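Long-range contact in GCN5-related N-acetyltransferase (Kribbella flavida, PDB 4H89), which probably transfers an acyl group, most likely acetyl from acetyl-CoA, to an acceptor that is not yet known, as a member of the GCN5-related N-acetyltransferase family: residues 79-84 against 126-131. Residues are numbered along the deposited sequence; the frame is centred on the assembly and turned at random.
Sequences YPNRPG and QFNAVV
Two asparagine amides, from Asn81 and Asn128, meet tip to tip and form a closed pair of hydrogen bonds. Asn128 ND2 donates to Asn81 OD1 at 2.8 Å with an N-H...O angle of 170°, and Asn81 ND2 returns a bond to Asn128 OD1 at 3.0 Å. Both donors lie on carbonyl lone pairs, and the amide planes are only 10° apart, so the paired hydrogen bonds keep the amides nearly coplanar and tie the orientation of one to that of the other. Different first torsions bring them together: CG of Asn81 is anti to its backbone N (chi1 -160°), whereas CG of Asn128 lies beside its own. Gln126, with an extended chain, crosses the Asn81 side chain at about a right angle, its CD 3.4 Å from Asn81 ND2. Within the mixed sheet of this GNAT fold, strand 89-96 separates strands 72-80 and 124-131; near its start at Val89 and Ala90 the amide pair joins the loop after strand 72-80 to the corner at Asn128. An alanine at Asn81 would remove both hydrogen bonds to Asn128 and one to a water, and would probably leave the Asn128 amide less fixed in rotation. The Arg82 side is looser, burying 25 Å² against 65 Å² for Asn81. Its NH2 approaches Gln126 NE2 to 3.4 Å, but both are donors, and the link instead runs through that water, which accepts from Arg82 NH2 and Asn81 ND2 and donates to Gln126 OE1 at 2.7 Å. Ala129 of the second subunit packs on Arg82, and Arg82 of that subunit on Asn128.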
loop_
_atom_site.group_PDB
_atom_site.type_symbol
_atom_site.label_atom_id
_atom_site.label_comp_id
_atom_site.label_asym_id
_atom_site.label_seq_id
_atom_site.Cartn_x
_atom_site.Cartn_y
_atom_site.Cartn_z
ATOM N N TYR A 79 11.843 -2.500 -4.033
ATOM C CA TYR A 79 11.976 -1.476 -2.991
ATOM C C TYR A 79 11.460 -2.086 -1.680
ATOM O O TYR A 79 10.754 -3.072 -1.720
ATOM C CB TYR A 79 11.112 -0.215 -3.372
ATOM C CG TYR A 79 9.777 -0.600 -3.977
ATOM C CD1 TYR A 79 8.671 -0.928 -3.204
ATOM C CD2 TYR A 79 9.639 -0.675 -5.337
ATOM C CE1 TYR A 79 7.464 -1.366 -3.788
ATOM C CE2 TYR A 79 8.462 -1.085 -5.934
ATOM C CZ TYR A 79 7.383 -1.432 -5.180
ATOM O OH TYR A 79 6.238 -1.850 -5.837
ATOM N N PRO A 80 11.705 -1.449 -0.546
ATOM C CA PRO A 80 11.060 -1.925 0.677
ATOM C C PRO A 80 9.546 -1.713 0.607
ATOM O O PRO A 80 9.072 -0.636 0.162
ATOM C CB PRO A 80 11.708 -1.071 1.794
ATOM C CG PRO A 80 12.964 -0.517 1.158
ATOM C CD PRO A 80 12.604 -0.330 -0.278
ATOM N N ASN A 81 8.756 -2.678 1.049
ATOM C CA ASN A 81 7.315 -2.559 0.957
ATOM C C ASN A 81 6.760 -1.503 1.866
ATOM O O ASN A 81 5.754 -0.902 1.550
ATOM C CB ASN A 81 6.612 -3.880 1.234
ATOM C CG ASN A 81 5.185 -3.912 0.675
ATOM O OD1 ASN A 81 4.925 -3.398 -0.429
ATOM N ND2 ASN A 81 4.268 -4.498 1.413
ATOM N N ARG A 82 7.390 -1.333 3.026
ATOM C CA ARG A 82 7.004 -0.369 4.027
ATOM C C ARG A 82 8.299 0.157 4.644
ATOM O O ARG A 82 9.303 -0.497 4.621
ATOM C CB ARG A 82 6.146 -1.033 5.151
ATOM C CG ARG A 82 4.805 -1.488 4.610
ATOM C CD ARG A 82 3.875 -2.201 5.586
ATOM N NE ARG A 82 2.501 -1.988 5.073
ATOM C CZ ARG A 82 1.789 -2.858 4.363
ATOM N NH1 ARG A 82 0.612 -2.469 3.881
ATOM N NH2 ARG A 82 2.189 -4.128 4.188
ATOM N N PRO A 83 8.245 1.363 5.184
ATOM C CA PRO A 83 9.445 1.938 5.786
ATOM C C PRO A 83 9.635 1.476 7.210
ATOM O O PRO A 83 8.812 0.773 7.788
ATOM C CB PRO A 83 9.151 3.440 5.745
ATOM C CG PRO A 83 7.673 3.508 5.885
ATOM C CD PRO A 83 7.140 2.311 5.115
ATOM N N GLY A 84 10.741 1.903 7.791
ATOM C CA GLY A 84 10.992 1.675 9.201
ATOM C C GLY A 84 10.885 0.222 9.618
ATOM O O GLY A 84 11.569 -0.653 9.100
ATOM N N GLN A 126 6.632 -9.230 -0.600
ATOM C CA GLN A 126 5.179 -9.160 -0.577
ATOM C C GLN A 126 4.707 -8.416 -1.820
ATOM O O GLN A 126 5.261 -7.365 -2.160
ATOM C CB GLN A 126 4.746 -8.395 0.680
ATOM C CG GLN A 126 3.270 -8.172 0.844
ATOM C CD GLN A 126 2.925 -7.572 2.161
ATOM O OE1 GLN A 126 3.638 -7.766 3.181
ATOM N NE2 GLN A 126 1.814 -6.869 2.194
ATOM N N PHE A 127 3.662 -8.943 -2.467
ATOM C CA PHE A 127 2.921 -8.215 -3.515
ATOM C C PHE A 127 1.563 -7.871 -2.900
ATOM O O PHE A 127 0.816 -8.759 -2.515
ATOM C CB PHE A 127 2.739 -9.079 -4.789
ATOM C CG PHE A 127 4.014 -9.484 -5.446
ATOM C CD1 PHE A 127 5.228 -8.787 -5.262
ATOM C CD2 PHE A 127 4.047 -10.622 -6.219
ATOM C CE1 PHE A 127 6.393 -9.174 -5.933
ATOM C CE2 PHE A 127 5.169 -11.020 -6.905
ATOM C CZ PHE A 127 6.368 -10.313 -6.747
ATOM N N ASN A 128 1.255 -6.576 -2.819
ATOM C CA ASN A 128 0.091 -6.138 -2.096
ATOM C C ASN A 128 -1.224 -6.393 -2.793
ATOM O O ASN A 128 -2.256 -6.487 -2.132
ATOM C CB ASN A 128 0.236 -4.652 -1.803
ATOM C CG ASN A 128 1.503 -4.390 -1.082
ATOM O OD1 ASN A 128 1.685 -4.935 0.023
ATOM N ND2 ASN A 128 2.474 -3.715 -1.764
ATOM N N ALA A 129 -1.187 -6.452 -4.125
ATOM C CA ALA A 129 -2.402 -6.501 -4.907
ATOM C C ALA A 129 -2.149 -7.140 -6.246
ATOM O O ALA A 129 -1.556 -6.552 -7.150
ATOM C CB ALA A 129 -2.937 -5.106 -5.109
ATOM N N VAL A 130 -2.528 -8.385 -6.380
ATOM C CA VAL A 130 -2.425 -9.128 -7.597
ATOM C C VAL A 130 -3.847 -9.479 -8.042
ATOM O O VAL A 130 -4.609 -10.063 -7.307
ATOM C CB VAL A 130 -1.592 -10.415 -7.467
ATOM C CG1 VAL A 130 -1.478 -11.061 -8.833
ATOM C CG2 VAL A 130 -0.220 -10.098 -6.852
ATOM N N VAL A 131 -4.252 -8.973 -9.216
ATOM C CA VAL A 131 -5.621 -9.139 -9.677
ATOM C C VAL A 131 -5.864 -10.637 -9.889
ATOM O O VAL A 131 -5.105 -11.306 -10.588
ATOM C CB VAL A 131 -5.884 -8.341 -10.986
ATOM C CG1 VAL A 131 -7.298 -8.578 -11.493
ATOM C CG2 VAL A 131 -5.629 -6.847 -10.777
HETATM O O HOH W 1 4.604 -5.409 4.184
#